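Local coordinates for protein pectinesterase 1 (PDB 1XG2) that removes methyl esters from the pectin of plant cell walls as the catalytic pectinesterase domain of a tomato fruit enzyme, bound here to its inhibitor protein, at residues A86-I97 with R114-C125; N158-V169 with T193-A204. All coordinates share one frame; numbering follows the deposited sequence.

Contact 1 of 2, residues A86-I97 with R114-C125; sequences AAVGQGFILQDI and RVGADMSVINRC
Asp96 and Arg124 pair side by side at a bend shared by two successive coils, their flat ends nearly coplanar with 28° between the planes. From its CB, 3.4 Å from Asp96 OD1, the arginine leaves with CG anti to its carbonyl carbon (chi1 -63°) and CD passes the same oxygen. The chain then bends at chi3 (-57°), which brings the guanidinium alongside the carboxylate. NE donates to Asp96 OD1 at 2.9 Å, and NH2 reaches Asp96 OD2 at the same distance. The grip is therefore side-on, one nitrogen to each oxygen, both met on their syn side. Gln95 OE1 also approaches NH2, but the angle is too poor for a hydrogen bond.

Strands 93-95 and 120-123 run parallel, with main-chain bonds passing back and forth from Val121 N to Phe92 O through to Asn123 N to Leu94 O. On the face of Leu94 and Ile122, Leu94 CG rests 3.7 Å from Cys125 SG, where Ile97 CG2 also arrives. At the other end of the contact Arg114 turns one face of its guanidinium under Ala86 CB, which lies 3.3 Å from NH2; NE bonds to Phe80 O, and the group makes a cation-pi contact with the Phe80 ring. Between these ends the loops answer each other: Gly91 N points almost straight at Asp118 O (2.9 Å), and a water joins Val88 O to Asp118 N. The buried Asp118 carboxylate forms a salt bridge with Arg140 and a hydrogen bond with Tyr104 of the inhibitor chain.

The chemistry implies two differently placed charges: the exposed Arg124 is probably balanced by its ion pair, whereas the buried Arg114, its side chain about 7 Å from that of Thr79, a probable substrate-binding residue, meets a carbonyl and an aromatic ring.

Contact 2 of 2, residues N158-V169 with T193-A204; sequences NAAVVFQKCQLV and TGTSIQFCNIIA
Leu168 drives CD1 against Ile197, 3.8 Å from both CG2 and CD1, at the tightly packed inner side of the contact. The ring of Phe163 crosses Ile197 obliquely, with its CD1 4.1 Å from Ile197 CG1. The oxygen Ser196 O lies at the edge of that ring, which also stacks with Tyr143. At the bend, Cys200 SG accepts a hydrogen bond from Cys166 N at 3.5 Å and touches Phe163 CB.

The outer side is looser and more polar. Gln167 and Asn201 run alongside each other, both partly exposed, and Asn201 ND2 gives a rather bent bond (139°) to Gln167 OE1. Phe199 receives Gln164 CG at CD1, 3.7 Å away. Better buried, Gln164 NE2 donates to Gln198 OE1 (3.0 Å) from above its carbonyl plane and also bonds to Val312 O, in the C-terminal tail.

At the start of the segments, a chi1 of -167° swings the Asn158 amide away from its own backbone N, and OD1 meets the hydroxyl of Thr193, whose OG1 donates at 2.7 Å from 35° out of the amide plane. ND2 bonds to Asp110 of the inhibitor chain, so this amide ties neighbouring coils to the partner protein. A leucine in its place would probably leave the Thr193 hydroxyl without its acceptor and Asp110 of the inhibitor without its donor.

Two parallel strand pairs, 160-164 with 194-198 and 167-169 with 201-204, joined by equivalent bends at Lys165 and Phe199 with positive phi, form part of two stacked coils of the right-handed parallel beta-helix of pectinesterases.

In the fold
Contacts 1 and 2 stack neighbouring coils of one beta-helix, their centres 15 Å apart and their nearest atoms about 6 Å apart without touching. Both use the long parallel sheet, through strands 93-95 and 120-123 in the first and 160-164 and 194-198 in the second. Contact 1 adds the sheet of strands 85-87 and 113-115, contact 2 that of 167-170 and 201-204. Both are mostly buried, yet only contact 1 has an exposed residue. Its bend pairs charges across the segments; in contact 2 amide pairs cross, Lys165 finds its carboxylate outside, in Asp317, and the interior includes Phe163, Ile197 and Leu168. Contact 1 meets the inhibitor through mid-segment loops, contact 2 through its segment starts.

Contact 1 of 2, residues A86-I97 with R114-C125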
loop_
_atom_site.group_PDB
_atom_site.type_symbol
_atom_site.label_atom_id
_atom_site.label_comp_id
_atom_site.label_asym_id
_atom_site.label_seq_id
_atom_site.Cartn_x
_atom_site.Cartn_y
_atom_site.Cartn_z
ATOM N N ALA A 86 -2.350 -11.956 -2.024
ATOM C CA ALA A 86 -1.722 -11.024 -1.081
ATOM C C ALA A 86 -0.238 -11.377 -1.002
ATOM O O ALA A 86 0.104 -12.545 -0.870
ATOM C CB ALA A 86 -2.353 -11.153 0.289
ATOM N N ALA A 87 0.643 -10.382 -1.090
ATOM C CA ALA A 87 2.084 -10.628 -1.068
ATOM C C ALA A 87 2.805 -9.601 -0.205
ATOM O O ALA A 87 2.624 -8.403 -0.377
ATOM C CB ALA A 87 2.641 -10.597 -2.470
ATOM N N VAL A 88 3.623 -10.086 0.720
ATOM C CA VAL A 88 4.434 -9.223 1.563
ATOM C C VAL A 88 5.909 -9.599 1.527
ATOM O O VAL A 88 6.725 -8.870 2.059
ATOM C CB VAL A 88 3.920 -9.185 3.018
ATOM C CG1 VAL A 88 2.474 -8.680 3.047
ATOM C CG2 VAL A 88 4.022 -10.540 3.689
ATOM N N GLY A 89 6.248 -10.713 0.877
ATOM C CA GLY A 89 7.635 -11.151 0.772
ATOM C C GLY A 89 8.476 -10.189 -0.052
ATOM O O GLY A 89 8.180 -9.939 -1.224
ATOM N N GLN A 90 9.535 -9.658 0.565
ATOM C CA GLN A 90 10.430 -8.688 -0.056
ATOM C C GLN A 90 10.883 -9.128 -1.452
ATOM O O GLN A 90 11.241 -10.278 -1.633
ATOM C CB GLN A 90 11.671 -8.493 0.834
ATOM C CG GLN A 90 12.687 -7.487 0.340
ATOM C CD GLN A 90 14.025 -7.614 1.094
ATOM O OE1 GLN A 90 14.062 -7.427 2.311
ATOM N NE2 GLN A 90 15.101 -7.950 0.377
ATOM N N GLY A 91 10.913 -8.193 -2.401
ATOM C CA GLY A 91 11.398 -8.457 -3.755
ATOM C C GLY A 91 10.415 -9.176 -4.679
ATOM O O GLY A 91 10.804 -9.579 -5.776
ATOM N N PHE A 92 9.164 -9.342 -4.237
ATOM C CA PHE A 92 8.096 -9.975 -5.015
ATOM C C PHE A 92 7.967 -9.373 -6.422
ATOM O O PHE A 92 8.025 -8.168 -6.578
ATOM C CB PHE A 92 6.761 -9.821 -4.271
ATOM C CG PHE A 92 5.620 -10.552 -4.905
ATOM C CD1 PHE A 92 5.668 -11.922 -5.067
ATOM C CD2 PHE A 92 4.493 -9.864 -5.345
ATOM C CE1 PHE A 92 4.599 -12.609 -5.660
ATOM C CE2 PHE A 92 3.417 -10.533 -5.928
ATOM C CZ PHE A 92 3.469 -11.897 -6.090
ATOM N N ILE A 93 7.827 -10.228 -7.432
ATOM C CA ILE A 93 7.560 -9.808 -8.801
ATOM C C ILE A 93 6.357 -10.598 -9.281
ATOM O O ILE A 93 6.321 -11.821 -9.136
ATOM C CB ILE A 93 8.739 -10.132 -9.725
ATOM C CG1 ILE A 93 9.987 -9.401 -9.249
ATOM C CG2 ILE A 93 8.383 -9.802 -11.203
ATOM C CD1 ILE A 93 11.213 -9.843 -9.945
ATOM N N LEU A 94 5.380 -9.890 -9.831
ATOM C CA LEU A 94 4.195 -10.490 -10.413
ATOM C C LEU A 94 4.152 -10.038 -11.868
ATOM O O LEU A 94 4.323 -8.845 -12.178
ATOM C CB LEU A 94 2.953 -10.024 -9.656
ATOM C CG LEU A 94 1.631 -10.689 -10.039
ATOM C CD1 LEU A 94 1.630 -12.118 -9.569
ATOM C CD2 LEU A 94 0.450 -9.921 -9.460
ATOM N N GLN A 95 3.911 -10.984 -12.767
ATOM C CA GLN A 95 4.029 -10.700 -14.194
ATOM C C GLN A 95 3.163 -11.596 -15.064
ATOM O O GLN A 95 2.971 -12.775 -14.757
ATOM C CB GLN A 95 5.493 -10.826 -14.631
ATOM C CG GLN A 95 5.788 -10.347 -16.051
ATOM C CD GLN A 95 7.231 -10.559 -16.410
ATOM O OE1 GLN A 95 7.571 -11.508 -17.143
ATOM N NE2 GLN A 95 8.100 -9.714 -15.868
ATOM N N ASP A 96 2.662 -11.004 -16.152
ATOM C CA ASP A 96 1.917 -11.700 -17.210
ATOM C C ASP A 96 0.773 -12.540 -16.678
ATOM O O ASP A 96 0.641 -13.710 -17.016
ATOM C CB ASP A 96 2.863 -12.570 -18.051
ATOM C CG ASP A 96 3.828 -11.754 -18.857
ATOM O OD1 ASP A 96 3.405 -10.729 -19.443
ATOM O OD2 ASP A 96 5.034 -12.060 -18.943
ATOM N N ILE A 97 -0.042 -11.935 -15.829
ATOM C CA ILE A 97 -1.058 -12.686 -15.096
ATOM C C ILE A 97 -2.184 -11.735 -14.716
ATOM O O ILE A 97 -1.982 -10.533 -14.619
ATOM C CB ILE A 97 -0.426 -13.373 -13.857
ATOM C CG1 ILE A 97 -1.359 -14.453 -13.287
ATOM C CG2 ILE A 97 -0.064 -12.344 -12.778
ATOM C CD1 ILE A 97 -0.685 -15.363 -12.308
ATOM N N ARG A 114 -3.499 -7.496 -2.977
ATOM C CA ARG A 114 -2.876 -6.712 -1.916
ATOM C C ARG A 114 -1.373 -6.921 -1.937
ATOM O O ARG A 114 -0.885 -8.047 -1.941
ATOM C CB ARG A 114 -3.425 -7.055 -0.540
ATOM C CG ARG A 114 -2.608 -6.464 0.605
ATOM C CD ARG A 114 -3.328 -6.484 1.935
ATOM N NE ARG A 114 -3.645 -7.846 2.360
ATOM C CZ ARG A 114 -2.766 -8.717 2.863
ATOM N NH1 ARG A 114 -1.490 -8.393 3.030
ATOM N NH2 ARG A 114 -3.177 -9.931 3.216
ATOM N N VAL A 115 -0.641 -5.817 -1.945
ATOM C CA VAL A 115 0.805 -5.861 -1.853
ATOM C C VAL A 115 1.275 -5.049 -0.654
ATOM O O VAL A 115 0.935 -3.878 -0.527
ATOM C CB VAL A 115 1.442 -5.333 -3.134
ATOM C CG1 VAL A 115 2.948 -5.438 -3.061
ATOM C CG2 VAL A 115 0.904 -6.111 -4.362
ATOM N N GLY A 116 2.043 -5.699 0.219
ATOM C CA GLY A 116 2.787 -5.064 1.303
ATOM C C GLY A 116 4.237 -5.544 1.310
ATOM O O GLY A 116 4.843 -5.688 2.367
ATOM N N ALA A 117 4.779 -5.768 0.111
ATOM C CA ALA A 117 6.114 -6.277 -0.121
ATOM C C ALA A 117 6.983 -5.143 -0.622
ATOM O O ALA A 117 6.661 -4.480 -1.613
ATOM C CB ALA A 117 6.086 -7.395 -1.169
ATOM N N ASP A 118 8.081 -4.911 0.067
ATOM C CA ASP A 118 9.022 -3.891 -0.337
ATOM C C ASP A 118 9.810 -4.319 -1.567
ATOM O O ASP A 118 10.135 -5.500 -1.727
ATOM C CB ASP A 118 9.966 -3.581 0.809
ATOM C CG ASP A 118 10.817 -2.367 0.545
ATOM O OD1 ASP A 118 10.276 -1.331 0.126
ATOM O OD2 ASP A 118 12.041 -2.348 0.758
ATOM N N MET A 119 10.132 -3.338 -2.408
ATOM C CA MET A 119 10.845 -3.523 -3.667
ATOM C C MET A 119 10.174 -4.581 -4.547
ATOM O O MET A 119 10.813 -5.472 -5.091
ATOM C CB MET A 119 12.278 -3.947 -3.344
ATOM C CG MET A 119 13.018 -2.912 -2.494
ATOM S SD MET A 119 14.730 -3.373 -2.196
ATOM C CE MET A 119 14.447 -4.497 -0.820
ATOM N N SER A 120 8.861 -4.430 -4.654
ATOM C CA SER A 120 8.043 -5.306 -5.478
ATOM C C SER A 120 7.736 -4.670 -6.836
ATOM O O SER A 120 7.629 -3.445 -6.961
ATOM C CB SER A 120 6.747 -5.652 -4.736
ATOM O OG SER A 120 6.105 -4.468 -4.288
ATOM N N VAL A 121 7.605 -5.521 -7.852
ATOM C CA VAL A 121 7.297 -5.094 -9.204
ATOM C C VAL A 121 6.094 -5.873 -9.705
ATOM O O VAL A 121 6.046 -7.103 -9.580
ATOM C CB VAL A 121 8.469 -5.368 -10.175
ATOM C CG1 VAL A 121 8.089 -4.922 -11.613
ATOM C CG2 VAL A 121 9.706 -4.659 -9.709
ATOM N N ILE A 122 5.125 -5.149 -10.251
ATOM C CA ILE A 122 3.965 -5.735 -10.905
ATOM C C ILE A 122 4.081 -5.302 -12.377
ATOM O O ILE A 122 3.910 -4.136 -12.705
ATOM C CB ILE A 122 2.663 -5.253 -10.210
ATOM C CG1 ILE A 122 2.597 -5.788 -8.774
ATOM C CG2 ILE A 122 1.426 -5.748 -10.937
ATOM C CD1 ILE A 122 3.476 -5.065 -7.777
ATOM N N ASN A 123 4.368 -6.263 -13.251
ATOM C CA ASN A 123 4.712 -6.024 -14.640
ATOM C C ASN A 123 3.767 -6.776 -15.574
ATOM O O ASN A 123 3.649 -7.982 -15.482
ATOM C CB ASN A 123 6.137 -6.523 -14.867
ATOM C CG ASN A 123 6.696 -6.146 -16.237
ATOM O OD1 ASN A 123 7.493 -6.871 -16.828
ATOM N ND2 ASN A 123 6.239 -5.011 -16.757
ATOM N N ARG A 124 3.113 -6.054 -16.467
ATOM C CA ARG A 124 2.241 -6.642 -17.477
ATOM C C ARG A 124 1.162 -7.516 -16.829
ATOM O O ARG A 124 0.951 -8.657 -17.239
ATOM C CB ARG A 124 3.049 -7.460 -18.486
ATOM C CG ARG A 124 4.047 -6.627 -19.294
ATOM C CD ARG A 124 4.583 -7.350 -20.526
ATOM N NE ARG A 124 5.216 -8.623 -20.204
ATOM C CZ ARG A 124 6.528 -8.817 -20.041
ATOM N NH1 ARG A 124 7.405 -7.831 -20.183
ATOM N NH2 ARG A 124 6.971 -10.027 -19.756
ATOM N N CYS A 125 0.516 -6.979 -15.793
ATOM C CA CYS A 125 -0.565 -7.671 -15.100
ATOM C C CYS A 125 -1.878 -6.970 -15.331
ATOM O O CYS A 125 -1.892 -5.790 -15.632
ATOM C CB CYS A 125 -0.277 -7.710 -13.602
ATOM S SG CYS A 125 1.093 -8.801 -13.217
HETATM O O HOH W 1 8.741 -6.794 2.323
#

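Contact 2 of 2, residues N158-V169 with T193-A204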
loop_
_atom_site.group_PDB
_atom_site.type_symbol
_atom_site.label_atom_id
_atom_site.label_comp_id
_atom_site.label_asym_id
_atom_site.label_seq_id
_atom_site.Cartn_x
_atom_site.Cartn_y
_atom_site.Cartn_z
ATOM N N ASN A 158 -1.260 2.831 1.575
ATOM C CA ASN A 158 -0.236 3.781 1.964
ATOM C C ASN A 158 1.159 3.299 1.600
ATOM O O ASN A 158 2.123 3.546 2.326
ATOM C CB ASN A 158 -0.342 4.062 3.459
ATOM C CG ASN A 158 0.467 5.259 3.901
ATOM O OD1 ASN A 158 0.611 6.241 3.139
ATOM N ND2 ASN A 158 1.025 5.199 5.102
ATOM N N ALA A 159 1.267 2.635 0.447
ATOM C CA ALA A 159 2.582 2.312 -0.125
ATOM C C ALA A 159 3.282 3.584 -0.563
ATOM O O ALA A 159 2.650 4.618 -0.723
ATOM C CB ALA A 159 2.429 1.387 -1.334
ATOM N N ALA A 160 4.596 3.513 -0.744
ATOM C CA ALA A 160 5.267 4.451 -1.626
ATOM C C ALA A 160 5.270 3.733 -2.972
ATOM O O ALA A 160 5.934 2.705 -3.134
ATOM C CB ALA A 160 6.663 4.737 -1.158
ATOM N N VAL A 161 4.502 4.256 -3.919
ATOM C CA VAL A 161 4.175 3.518 -5.127
ATOM C C VAL A 161 4.131 4.410 -6.364
ATOM O O VAL A 161 3.540 5.490 -6.352
ATOM C CB VAL A 161 2.825 2.731 -4.966
ATOM C CG1 VAL A 161 1.666 3.661 -4.708
ATOM C CG2 VAL A 161 2.545 1.879 -6.192
ATOM N N VAL A 162 4.782 3.938 -7.424
ATOM C CA VAL A 162 4.698 4.548 -8.746
ATOM C C VAL A 162 4.060 3.602 -9.763
ATOM O O VAL A 162 4.467 2.441 -9.897
ATOM C CB VAL A 162 6.092 4.954 -9.235
ATOM C CG1 VAL A 162 6.029 5.543 -10.638
ATOM C CG2 VAL A 162 6.697 5.952 -8.253
ATOM N N PHE A 163 3.052 4.116 -10.457
ATOM C CA PHE A 163 2.433 3.478 -11.616
ATOM C C PHE A 163 2.987 4.161 -12.850
ATOM O O PHE A 163 2.909 5.385 -12.984
ATOM C CB PHE A 163 0.911 3.622 -11.581
ATOM C CG PHE A 163 0.271 2.924 -10.428
ATOM C CD1 PHE A 163 0.207 3.534 -9.187
ATOM C CD2 PHE A 163 -0.269 1.648 -10.577
ATOM C CE1 PHE A 163 -0.354 2.879 -8.112
ATOM C CE2 PHE A 163 -0.837 0.993 -9.506
ATOM C CZ PHE A 163 -0.889 1.608 -8.280
ATOM N N GLN A 164 3.564 3.376 -13.745
ATOM C CA GLN A 164 4.161 3.910 -14.946
ATOM C C GLN A 164 3.689 3.142 -16.162
ATOM O O GLN A 164 3.794 1.929 -16.193
ATOM C CB GLN A 164 5.674 3.816 -14.826
ATOM C CG GLN A 164 6.406 4.950 -15.430
ATOM C CD GLN A 164 7.888 4.861 -15.152
ATOM O OE1 GLN A 164 8.542 3.929 -15.615
ATOM N NE2 GLN A 164 8.415 5.807 -14.383
ATOM N N LYS A 165 3.189 3.859 -17.168
ATOM C CA LYS A 165 2.694 3.238 -18.398
ATOM C C LYS A 165 1.650 2.143 -18.131
ATOM O O LYS A 165 1.637 1.092 -18.771
ATOM C CB LYS A 165 3.857 2.712 -19.248
ATOM C CG LYS A 165 4.929 3.758 -19.521
ATOM C CD LYS A 165 4.952 4.232 -20.949
ATOM C CE LYS A 165 5.996 5.354 -21.165
ATOM N NZ LYS A 165 7.372 4.859 -21.542
ATOM N N CYS A 166 0.773 2.421 -17.174
ATOM C CA CYS A 166 -0.376 1.577 -16.887
ATOM C C CYS A 166 -1.634 2.213 -17.448
ATOM O O CYS A 166 -1.700 3.424 -17.606
ATOM C CB CYS A 166 -0.546 1.398 -15.377
ATOM S SG CYS A 166 0.831 0.499 -14.607
ATOM N N GLN A 167 -2.633 1.386 -17.726
ATOM C CA GLN A 167 -3.961 1.866 -18.056
ATOM C C GLN A 167 -4.826 1.677 -16.809
ATOM O O GLN A 167 -5.023 0.558 -16.342
ATOM C CB GLN A 167 -4.506 1.100 -19.263
ATOM C CG GLN A 167 -3.575 1.185 -20.462
ATOM C CD GLN A 167 -4.235 0.839 -21.791
ATOM O OE1 GLN A 167 -4.942 1.667 -22.382
ATOM N NE2 GLN A 167 -3.980 -0.370 -22.278
ATOM N N LEU A 168 -5.271 2.795 -16.251
ATOM C CA LEU A 168 -6.121 2.832 -15.072
ATOM C C LEU A 168 -7.528 3.115 -15.583
ATOM O O LEU A 168 -7.823 4.206 -16.071
ATOM C CB LEU A 168 -5.640 3.899 -14.096
ATOM C CG LEU A 168 -4.134 3.837 -13.790
ATOM C CD1 LEU A 168 -3.755 4.894 -12.790
ATOM C CD2 LEU A 168 -3.746 2.488 -13.298
ATOM N N VAL A 169 -8.369 2.095 -15.496
ATOM C CA VAL A 169 -9.636 2.031 -16.197
ATOM C C VAL A 169 -10.786 2.007 -15.202
ATOM O O VAL A 169 -11.021 1.004 -14.508
ATOM C CB VAL A 169 -9.713 0.781 -17.095
ATOM C CG1 VAL A 169 -10.973 0.834 -17.967
ATOM C CG2 VAL A 169 -8.461 0.660 -17.967
ATOM N N THR A 193 5.472 8.301 2.078
ATOM C CA THR A 193 4.628 7.460 1.249
ATOM C C THR A 193 3.753 8.324 0.376
ATOM O O THR A 193 3.669 9.542 0.557
ATOM C CB THR A 193 3.761 6.576 2.125
ATOM O OG1 THR A 193 3.052 7.392 3.065
ATOM C CG2 THR A 193 4.616 5.659 2.981
ATOM N N GLY A 194 3.071 7.671 -0.551
ATOM C CA GLY A 194 2.163 8.336 -1.459
ATOM C C GLY A 194 2.039 7.588 -2.761
ATOM O O GLY A 194 2.798 6.672 -3.042
ATOM N N THR A 195 1.081 8.007 -3.573
ATOM C CA THR A 195 0.818 7.376 -4.854
ATOM C C THR A 195 1.171 8.332 -5.979
ATOM O O THR A 195 0.697 9.450 -6.034
ATOM C CB THR A 195 -0.651 6.988 -4.940
ATOM O OG1 THR A 195 -0.907 5.884 -4.064
ATOM C CG2 THR A 195 -1.019 6.494 -6.335
ATOM N N SER A 196 1.975 7.850 -6.906
ATOM C CA SER A 196 2.388 8.636 -8.055
ATOM C C SER A 196 1.969 7.879 -9.309
ATOM O O SER A 196 2.265 6.700 -9.452
ATOM C CB SER A 196 3.901 8.824 -8.031
ATOM O OG SER A 196 4.364 9.414 -9.232
ATOM N N ILE A 197 1.263 8.562 -10.204
ATOM C CA ILE A 197 0.785 7.986 -11.445
ATOM C C ILE A 197 1.433 8.794 -12.572
ATOM O O ILE A 197 1.212 9.998 -12.669
ATOM C CB ILE A 197 -0.754 8.082 -11.496
ATOM C CG1 ILE A 197 -1.373 7.125 -10.476
ATOM C CG2 ILE A 197 -1.319 7.790 -12.912
ATOM C CD1 ILE A 197 -2.810 7.492 -10.118
ATOM N N GLN A 198 2.211 8.123 -13.407
ATOM C CA GLN A 198 3.080 8.776 -14.390
ATOM C C GLN A 198 3.045 8.065 -15.730
ATOM O O GLN A 198 3.218 6.860 -15.786
ATOM C CB GLN A 198 4.520 8.756 -13.863
ATOM C CG GLN A 198 5.474 9.661 -14.601
ATOM C CD GLN A 198 6.915 9.514 -14.111
ATOM O OE1 GLN A 198 7.304 8.453 -13.606
ATOM N NE2 GLN A 198 7.708 10.574 -14.282
ATOM N N PHE A 199 2.857 8.816 -16.813
ATOM C CA PHE A 199 2.786 8.243 -18.168
ATOM C C PHE A 199 1.712 7.161 -18.279
ATOM O O PHE A 199 1.878 6.185 -19.005
ATOM C CB PHE A 199 4.121 7.645 -18.617
ATOM C CG PHE A 199 5.318 8.470 -18.270
ATOM C CD1 PHE A 199 6.434 7.870 -17.709
ATOM C CD2 PHE A 199 5.354 9.829 -18.530
ATOM C CE1 PHE A 199 7.554 8.620 -17.385
ATOM C CE2 PHE A 199 6.476 10.586 -18.205
ATOM C CZ PHE A 199 7.578 9.975 -17.640
ATOM N N CYS A 200 0.604 7.363 -17.581
ATOM C CA CYS A 200 -0.485 6.415 -17.565
ATOM C C CYS A 200 -1.630 6.905 -18.446
ATOM O O CYS A 200 -1.668 8.061 -18.879
ATOM C CB CYS A 200 -0.973 6.215 -16.127
ATOM S SG CYS A 200 0.169 5.210 -15.126
ATOM N N ASN A 201 -2.552 5.989 -18.700
ATOM C CA ASN A 201 -3.785 6.257 -19.408
ATOM C C ASN A 201 -4.906 6.108 -18.411
ATOM O O ASN A 201 -5.141 5.006 -17.956
ATOM C CB ASN A 201 -3.933 5.170 -20.469
ATOM C CG ASN A 201 -4.365 5.694 -21.803
ATOM O OD1 ASN A 201 -3.968 6.779 -22.213
ATOM N ND2 ASN A 201 -5.147 4.877 -22.532
ATOM N N ILE A 202 -5.594 7.190 -18.049
ATOM C CA ILE A 202 -6.741 7.094 -17.142
ATOM C C ILE A 202 -7.987 7.292 -17.971
ATOM O O ILE A 202 -8.268 8.398 -18.443
ATOM C CB ILE A 202 -6.667 8.114 -15.998
ATOM C CG1 ILE A 202 -5.278 8.071 -15.353
ATOM C CG2 ILE A 202 -7.750 7.815 -14.980
ATOM C CD1 ILE A 202 -5.092 9.015 -14.180
ATOM N N ILE A 203 -8.715 6.200 -18.158
ATOM C CA ILE A 203 -9.764 6.123 -19.155
ATOM C C ILE A 203 -10.984 5.375 -18.632
ATOM O O ILE A 203 -10.949 4.764 -17.557
ATOM C CB ILE A 203 -9.223 5.432 -20.412
ATOM C CG1 ILE A 203 -8.722 4.009 -20.082
ATOM C CG2 ILE A 203 -8.098 6.265 -21.012
ATOM C CD1 ILE A 203 -8.328 3.191 -21.306
ATOM N N ALA A 204 -12.051 5.417 -19.428
ATOM C CA ALA A 204 -13.282 4.712 -19.128
ATOM C C ALA A 204 -13.327 3.367 -19.866
ATOM O O ALA A 204 -12.863 3.234 -20.998
ATOM C CB ALA A 204 -14.476 5.559 -19.541
HETATM O O HOH W 2 0.043 4.982 -1.567
#